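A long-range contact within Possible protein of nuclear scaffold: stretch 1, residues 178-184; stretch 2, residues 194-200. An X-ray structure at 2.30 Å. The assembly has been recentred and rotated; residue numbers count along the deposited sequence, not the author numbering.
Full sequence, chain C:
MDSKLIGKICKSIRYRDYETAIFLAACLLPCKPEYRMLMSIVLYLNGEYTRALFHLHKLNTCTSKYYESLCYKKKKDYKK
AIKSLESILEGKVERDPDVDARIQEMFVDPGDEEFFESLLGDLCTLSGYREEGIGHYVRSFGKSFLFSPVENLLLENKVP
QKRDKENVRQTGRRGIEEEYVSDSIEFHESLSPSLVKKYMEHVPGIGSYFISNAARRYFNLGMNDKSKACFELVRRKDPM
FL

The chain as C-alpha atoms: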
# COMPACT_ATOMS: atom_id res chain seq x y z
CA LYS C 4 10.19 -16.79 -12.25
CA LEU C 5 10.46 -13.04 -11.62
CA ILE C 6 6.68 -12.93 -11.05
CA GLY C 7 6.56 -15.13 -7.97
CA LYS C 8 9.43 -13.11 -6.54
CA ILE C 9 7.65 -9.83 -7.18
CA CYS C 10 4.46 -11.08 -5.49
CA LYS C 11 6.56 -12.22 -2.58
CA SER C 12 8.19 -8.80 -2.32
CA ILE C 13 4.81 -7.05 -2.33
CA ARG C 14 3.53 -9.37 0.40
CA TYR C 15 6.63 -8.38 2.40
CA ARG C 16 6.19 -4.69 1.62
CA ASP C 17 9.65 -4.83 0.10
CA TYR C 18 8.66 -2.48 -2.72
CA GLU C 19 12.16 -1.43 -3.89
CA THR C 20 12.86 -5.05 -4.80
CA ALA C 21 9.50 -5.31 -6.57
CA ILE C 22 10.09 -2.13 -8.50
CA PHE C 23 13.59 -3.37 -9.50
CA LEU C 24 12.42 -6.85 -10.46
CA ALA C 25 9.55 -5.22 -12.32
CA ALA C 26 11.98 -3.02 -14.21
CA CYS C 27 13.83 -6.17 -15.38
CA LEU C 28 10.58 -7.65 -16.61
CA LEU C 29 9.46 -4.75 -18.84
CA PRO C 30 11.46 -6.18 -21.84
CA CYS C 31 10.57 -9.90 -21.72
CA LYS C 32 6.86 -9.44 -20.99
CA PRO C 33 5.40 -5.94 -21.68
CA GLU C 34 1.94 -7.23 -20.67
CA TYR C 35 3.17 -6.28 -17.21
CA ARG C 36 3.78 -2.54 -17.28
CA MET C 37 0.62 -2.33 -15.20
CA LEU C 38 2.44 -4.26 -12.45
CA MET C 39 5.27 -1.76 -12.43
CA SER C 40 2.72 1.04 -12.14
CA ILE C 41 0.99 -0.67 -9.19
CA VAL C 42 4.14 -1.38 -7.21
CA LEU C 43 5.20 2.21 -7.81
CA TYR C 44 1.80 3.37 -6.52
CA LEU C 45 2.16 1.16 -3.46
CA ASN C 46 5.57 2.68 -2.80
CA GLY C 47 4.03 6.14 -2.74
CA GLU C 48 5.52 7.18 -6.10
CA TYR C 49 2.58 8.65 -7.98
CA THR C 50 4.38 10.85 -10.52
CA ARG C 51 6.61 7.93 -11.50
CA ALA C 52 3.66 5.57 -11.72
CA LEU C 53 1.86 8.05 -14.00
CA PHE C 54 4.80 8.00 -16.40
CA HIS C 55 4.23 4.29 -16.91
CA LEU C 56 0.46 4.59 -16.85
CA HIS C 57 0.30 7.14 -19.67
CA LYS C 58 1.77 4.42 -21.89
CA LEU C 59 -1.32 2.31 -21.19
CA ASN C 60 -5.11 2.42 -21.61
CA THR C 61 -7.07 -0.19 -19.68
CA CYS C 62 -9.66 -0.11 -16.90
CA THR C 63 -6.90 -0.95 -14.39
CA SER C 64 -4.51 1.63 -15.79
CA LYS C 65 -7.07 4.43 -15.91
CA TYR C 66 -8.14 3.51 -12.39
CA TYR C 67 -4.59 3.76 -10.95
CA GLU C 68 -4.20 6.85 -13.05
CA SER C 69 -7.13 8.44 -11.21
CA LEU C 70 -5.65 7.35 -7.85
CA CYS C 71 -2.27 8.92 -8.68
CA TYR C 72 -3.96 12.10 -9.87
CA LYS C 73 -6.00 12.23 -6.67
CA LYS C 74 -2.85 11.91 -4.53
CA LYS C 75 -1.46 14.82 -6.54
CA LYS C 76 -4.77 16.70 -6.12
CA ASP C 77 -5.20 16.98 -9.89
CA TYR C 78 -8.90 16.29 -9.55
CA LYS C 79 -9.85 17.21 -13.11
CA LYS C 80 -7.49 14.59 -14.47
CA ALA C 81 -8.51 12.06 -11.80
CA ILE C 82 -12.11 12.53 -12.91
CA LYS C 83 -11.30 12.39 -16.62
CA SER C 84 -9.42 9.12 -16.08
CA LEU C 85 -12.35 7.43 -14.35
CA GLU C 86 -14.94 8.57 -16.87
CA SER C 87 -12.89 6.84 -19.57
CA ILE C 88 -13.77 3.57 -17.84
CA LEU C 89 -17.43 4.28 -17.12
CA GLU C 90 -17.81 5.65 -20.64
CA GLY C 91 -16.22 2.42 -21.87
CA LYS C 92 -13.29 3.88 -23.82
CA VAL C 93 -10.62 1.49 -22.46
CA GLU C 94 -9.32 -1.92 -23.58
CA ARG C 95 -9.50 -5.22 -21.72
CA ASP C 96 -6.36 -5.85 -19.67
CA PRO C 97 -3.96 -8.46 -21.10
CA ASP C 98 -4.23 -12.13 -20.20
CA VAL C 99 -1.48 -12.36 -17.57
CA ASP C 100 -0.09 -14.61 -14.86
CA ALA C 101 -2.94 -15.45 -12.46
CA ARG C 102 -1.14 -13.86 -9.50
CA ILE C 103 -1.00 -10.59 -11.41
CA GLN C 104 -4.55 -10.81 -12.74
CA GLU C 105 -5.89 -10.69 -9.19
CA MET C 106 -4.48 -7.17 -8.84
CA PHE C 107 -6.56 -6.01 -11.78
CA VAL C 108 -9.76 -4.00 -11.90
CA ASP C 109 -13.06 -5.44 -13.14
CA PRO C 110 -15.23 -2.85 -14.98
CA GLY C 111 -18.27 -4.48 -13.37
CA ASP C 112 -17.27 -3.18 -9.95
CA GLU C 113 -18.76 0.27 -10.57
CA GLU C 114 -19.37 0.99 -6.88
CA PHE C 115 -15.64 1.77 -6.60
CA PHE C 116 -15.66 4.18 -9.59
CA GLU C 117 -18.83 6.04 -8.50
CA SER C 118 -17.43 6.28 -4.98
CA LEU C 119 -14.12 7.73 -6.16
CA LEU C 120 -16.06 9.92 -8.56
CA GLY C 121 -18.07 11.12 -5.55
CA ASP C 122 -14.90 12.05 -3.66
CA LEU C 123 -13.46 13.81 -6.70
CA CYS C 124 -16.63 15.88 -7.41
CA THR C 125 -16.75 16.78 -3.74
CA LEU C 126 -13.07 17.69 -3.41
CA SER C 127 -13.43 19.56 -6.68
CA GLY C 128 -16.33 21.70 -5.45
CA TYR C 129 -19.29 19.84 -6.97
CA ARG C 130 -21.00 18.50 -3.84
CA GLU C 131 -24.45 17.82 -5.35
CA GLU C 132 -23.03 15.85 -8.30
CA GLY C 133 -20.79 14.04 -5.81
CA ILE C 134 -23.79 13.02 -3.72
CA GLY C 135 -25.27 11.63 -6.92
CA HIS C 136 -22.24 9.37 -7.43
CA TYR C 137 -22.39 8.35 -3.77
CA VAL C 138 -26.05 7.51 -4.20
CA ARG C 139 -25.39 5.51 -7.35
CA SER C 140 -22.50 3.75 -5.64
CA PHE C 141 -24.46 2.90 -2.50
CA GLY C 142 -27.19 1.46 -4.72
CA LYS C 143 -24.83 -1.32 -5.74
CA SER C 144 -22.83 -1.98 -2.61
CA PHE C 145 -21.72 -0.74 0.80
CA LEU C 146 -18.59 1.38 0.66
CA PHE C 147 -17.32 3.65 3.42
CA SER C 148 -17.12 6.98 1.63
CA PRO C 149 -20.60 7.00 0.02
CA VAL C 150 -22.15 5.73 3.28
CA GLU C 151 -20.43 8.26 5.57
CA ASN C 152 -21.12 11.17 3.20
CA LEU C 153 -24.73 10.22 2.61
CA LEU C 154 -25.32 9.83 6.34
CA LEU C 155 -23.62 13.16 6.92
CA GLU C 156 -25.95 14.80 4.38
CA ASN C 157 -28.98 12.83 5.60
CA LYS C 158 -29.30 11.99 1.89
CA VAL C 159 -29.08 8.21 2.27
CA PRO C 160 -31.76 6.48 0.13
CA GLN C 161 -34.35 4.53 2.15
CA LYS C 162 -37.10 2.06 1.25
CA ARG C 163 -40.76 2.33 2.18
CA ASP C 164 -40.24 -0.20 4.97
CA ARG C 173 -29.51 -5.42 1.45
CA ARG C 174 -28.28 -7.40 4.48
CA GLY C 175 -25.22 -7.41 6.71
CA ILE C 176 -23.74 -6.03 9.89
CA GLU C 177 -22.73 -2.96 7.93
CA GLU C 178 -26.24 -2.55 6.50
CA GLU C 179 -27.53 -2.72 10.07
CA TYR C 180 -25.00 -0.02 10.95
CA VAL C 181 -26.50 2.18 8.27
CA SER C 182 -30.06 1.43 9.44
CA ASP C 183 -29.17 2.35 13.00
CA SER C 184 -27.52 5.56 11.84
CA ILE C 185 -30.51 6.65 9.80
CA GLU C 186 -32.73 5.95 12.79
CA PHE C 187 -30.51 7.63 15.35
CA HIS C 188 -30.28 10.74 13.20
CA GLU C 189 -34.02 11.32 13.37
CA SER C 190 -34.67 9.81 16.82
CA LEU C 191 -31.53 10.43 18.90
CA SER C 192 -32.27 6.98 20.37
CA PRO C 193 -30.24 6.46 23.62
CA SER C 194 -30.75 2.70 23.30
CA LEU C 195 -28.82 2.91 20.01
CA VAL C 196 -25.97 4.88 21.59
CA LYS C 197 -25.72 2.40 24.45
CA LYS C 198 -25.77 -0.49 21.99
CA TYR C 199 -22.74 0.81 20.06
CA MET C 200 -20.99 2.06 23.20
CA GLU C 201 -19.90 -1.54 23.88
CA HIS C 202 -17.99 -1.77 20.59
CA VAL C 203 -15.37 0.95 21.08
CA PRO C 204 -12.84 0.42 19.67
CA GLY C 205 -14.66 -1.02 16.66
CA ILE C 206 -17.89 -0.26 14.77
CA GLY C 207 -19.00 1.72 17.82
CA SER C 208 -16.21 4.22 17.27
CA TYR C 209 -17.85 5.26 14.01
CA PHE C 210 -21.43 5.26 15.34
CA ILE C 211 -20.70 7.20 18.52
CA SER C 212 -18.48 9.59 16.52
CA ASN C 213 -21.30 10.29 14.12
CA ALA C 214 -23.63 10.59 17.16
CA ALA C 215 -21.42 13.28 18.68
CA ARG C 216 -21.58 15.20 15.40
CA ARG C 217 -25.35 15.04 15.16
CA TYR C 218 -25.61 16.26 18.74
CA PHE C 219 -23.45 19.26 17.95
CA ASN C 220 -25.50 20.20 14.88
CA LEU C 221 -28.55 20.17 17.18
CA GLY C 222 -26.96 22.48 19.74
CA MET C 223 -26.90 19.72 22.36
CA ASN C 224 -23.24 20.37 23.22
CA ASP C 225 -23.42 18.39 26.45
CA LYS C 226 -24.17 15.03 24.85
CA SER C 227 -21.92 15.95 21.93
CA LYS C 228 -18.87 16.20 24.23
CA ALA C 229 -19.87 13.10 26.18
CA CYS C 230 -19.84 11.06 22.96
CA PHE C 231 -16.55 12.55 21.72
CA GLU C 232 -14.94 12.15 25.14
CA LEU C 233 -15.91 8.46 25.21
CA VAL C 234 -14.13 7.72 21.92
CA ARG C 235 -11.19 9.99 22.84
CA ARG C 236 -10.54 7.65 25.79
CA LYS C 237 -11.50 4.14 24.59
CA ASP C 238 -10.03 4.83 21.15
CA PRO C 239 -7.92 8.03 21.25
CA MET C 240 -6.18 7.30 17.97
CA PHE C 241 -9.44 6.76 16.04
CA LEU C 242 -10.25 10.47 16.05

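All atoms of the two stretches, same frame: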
# COMPACT_ATOMS: atom_id res chain seq x y z
N GLU C 178 -24.96 -3.09 6.94
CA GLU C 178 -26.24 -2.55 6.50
C GLU C 178 -27.11 -2.23 7.72
O GLU C 178 -27.90 -1.30 7.71
CB GLU C 178 -26.95 -3.51 5.53
CG GLU C 178 -26.06 -4.02 4.39
CD GLU C 178 -25.61 -2.92 3.42
OE1 GLU C 178 -26.16 -1.80 3.50
OE2 GLU C 178 -24.72 -3.19 2.58
N GLU C 179 -26.91 -3.01 8.78
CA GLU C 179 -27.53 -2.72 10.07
C GLU C 179 -26.94 -1.44 10.68
O GLU C 179 -27.63 -0.68 11.34
CB GLU C 179 -27.32 -3.90 11.02
CG GLU C 179 -27.65 -3.59 12.46
CD GLU C 179 -27.55 -4.82 13.34
OE1 GLU C 179 -27.26 -5.91 12.79
OE2 GLU C 179 -27.76 -4.69 14.57
N TYR C 180 -25.65 -1.21 10.44
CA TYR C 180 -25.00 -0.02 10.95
C TYR C 180 -25.59 1.22 10.30
O TYR C 180 -25.77 2.27 10.94
CB TYR C 180 -23.49 -0.07 10.71
CG TYR C 180 -22.82 1.28 10.70
CD1 TYR C 180 -22.67 1.99 9.53
CD2 TYR C 180 -22.32 1.84 11.87
CE1 TYR C 180 -22.04 3.23 9.51
CE2 TYR C 180 -21.69 3.09 11.87
CZ TYR C 180 -21.56 3.77 10.68
OH TYR C 180 -20.95 4.99 10.66
N VAL C 181 -25.88 1.10 9.02
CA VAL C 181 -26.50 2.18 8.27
C VAL C 181 -27.94 2.42 8.75
O VAL C 181 -28.34 3.56 8.93
CB VAL C 181 -26.51 1.88 6.77
CG1 VAL C 181 -27.05 3.06 6.00
CG2 VAL C 181 -25.10 1.51 6.28
N SER C 182 -28.70 1.35 8.94
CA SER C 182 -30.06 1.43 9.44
C SER C 182 -30.10 2.17 10.77
O SER C 182 -30.91 3.09 10.96
CB SER C 182 -30.64 0.03 9.61
OG SER C 182 -30.52 -0.73 8.43
N ASP C 183 -29.22 1.76 11.68
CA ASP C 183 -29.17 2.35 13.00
C ASP C 183 -28.87 3.83 12.92
O ASP C 183 -29.48 4.64 13.64
CB ASP C 183 -28.13 1.64 13.87
CG ASP C 183 -28.54 0.22 14.21
OD1 ASP C 183 -29.62 -0.22 13.78
OD2 ASP C 183 -27.76 -0.46 14.91
N SER C 184 -27.94 4.18 12.03
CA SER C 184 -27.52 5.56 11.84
C SER C 184 -28.67 6.40 11.32
O SER C 184 -28.91 7.51 11.79
CB SER C 184 -26.32 5.64 10.86
OG SER C 184 -25.20 4.92 11.36
N SER C 194 -30.94 4.14 23.35
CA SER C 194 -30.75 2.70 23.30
C SER C 194 -29.74 2.33 22.20
O SER C 194 -28.99 1.37 22.33
CB SER C 194 -32.08 1.98 23.07
OG SER C 194 -32.57 2.17 21.75
N LEU C 195 -29.75 3.10 21.12
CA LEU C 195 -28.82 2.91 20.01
C LEU C 195 -27.40 3.26 20.43
O LEU C 195 -26.45 2.50 20.17
CB LEU C 195 -29.25 3.74 18.80
CG LEU C 195 -29.75 3.04 17.52
CD1 LEU C 195 -30.23 1.61 17.77
CD2 LEU C 195 -30.83 3.86 16.81
N VAL C 196 -27.26 4.41 21.09
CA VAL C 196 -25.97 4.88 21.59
C VAL C 196 -25.35 3.90 22.57
O VAL C 196 -24.15 3.65 22.54
CB VAL C 196 -26.12 6.23 22.33
CG1 VAL C 196 -24.79 6.63 22.96
CG2 VAL C 196 -26.63 7.30 21.38
N LYS C 197 -26.18 3.35 23.44
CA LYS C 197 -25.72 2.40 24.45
C LYS C 197 -25.33 1.09 23.78
O LYS C 197 -24.39 0.43 24.21
CB LYS C 197 -26.83 2.16 25.49
N LYS C 198 -26.04 0.73 22.73
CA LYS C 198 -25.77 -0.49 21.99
C LYS C 198 -24.37 -0.47 21.35
O LYS C 198 -23.63 -1.45 21.40
CB LYS C 198 -26.83 -0.70 20.92
CG LYS C 198 -26.41 -1.66 19.80
CD LYS C 198 -27.34 -1.55 18.60
CE LYS C 198 -27.08 -2.70 17.62
NZ LYS C 198 -27.94 -2.64 16.40
N TYR C 199 -24.02 0.66 20.75
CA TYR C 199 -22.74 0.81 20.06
C TYR C 199 -21.60 1.24 20.98
O TYR C 199 -20.44 1.24 20.59
CB TYR C 199 -22.88 1.79 18.90
CG TYR C 199 -23.54 1.19 17.68
CD1 TYR C 199 -22.77 0.59 16.68
CD2 TYR C 199 -24.92 1.21 17.52
CE1 TYR C 199 -23.36 0.03 15.57
CE2 TYR C 199 -25.52 0.65 16.40
CZ TYR C 199 -24.72 0.06 15.42
OH TYR C 199 -25.26 -0.51 14.29
N MET C 200 -21.95 1.61 22.21
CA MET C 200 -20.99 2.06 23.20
C MET C 200 -20.08 0.88 23.58
O MET C 200 -18.90 1.07 23.93
CB MET C 200 -21.75 2.60 24.42
CG MET C 200 -20.98 3.55 25.33
SD MET C 200 -22.04 4.19 26.66
CE MET C 200 -22.72 5.66 25.89

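Both stretches are helical, and their N-to-C directions differ by 145°, so the helices run roughly antiparallel. The axes come no closer than 11.4 Å. At that separation the backbones do not touch each other, and side chains must bridge the gap. The spacing is uneven along the pair. The CA atoms of Asp183 and Leu195 are 7.0 Å apart, while those of Tyr180 and Tyr199 are 9.4 Å apart. The contact is small, burying 262 Å² over both sides.

Charge and polarity dominate the contact. Asp183 is its centre: its CA-to-CB bond points toward the second helix, and it has the largest covered area of any residue here. Its OD2 atom accepts two hydrogen bonds. One comes from Lys198 NZ to Asp183 OD2, at 2.6 Å, and is part of a salt bridge. The other comes from Tyr199 OH to Asp183 OD2, also at 2.6 Å. Both are short. Asp183 is buried, so the lysine charge and the phenol donor together offset the cost of placing a negative group there.

Lys198 forms a second salt bridge, from Lys198 NZ to Glu179 OE2, at 2.8 Å. Its side chain is extended, with all four chi angles t, and this carries the ammonium group across to the first helix. Glu179 and Asp183 lie four residues apart, about one helical turn, so one ammonium group can serve both acids. The CA-to-CB bond of Glu179 points sideways, but its extended side chain brings the carboxylate nearer to the second helix.

Van der Waals contacts accompany this network. One is apolar on both sides: Tyr180 CD2 lies 4.2 Å from Tyr199 CE1, and that Tyr199 atom sits at the edge of the Tyr180 ring, near its plane. The Tyr199 side chain reaches far enough for its OH to come within 3.4 Å of Tyr180 CA. Leu195 packs against Asp183 at the closer-spaced end, with Leu195 CD2 3.5 Å from Asp183 O and Leu195 CD1 4.2 Å from Asp183 CG.

Within each helix, backbone hydrogen bonds link contact residues one turn apart. Asp183 N donates to Glu179 O at 2.9 Å, and Tyr199 N donates to Leu195 O at 3.1 Å. Two serines of the first helix turn back onto their own backbone: Ser182 OG bonds Glu178 O at 2.8 Å, and Ser184 OG bonds Tyr180 O at 2.7 Å. Neither serine touches the second stretch.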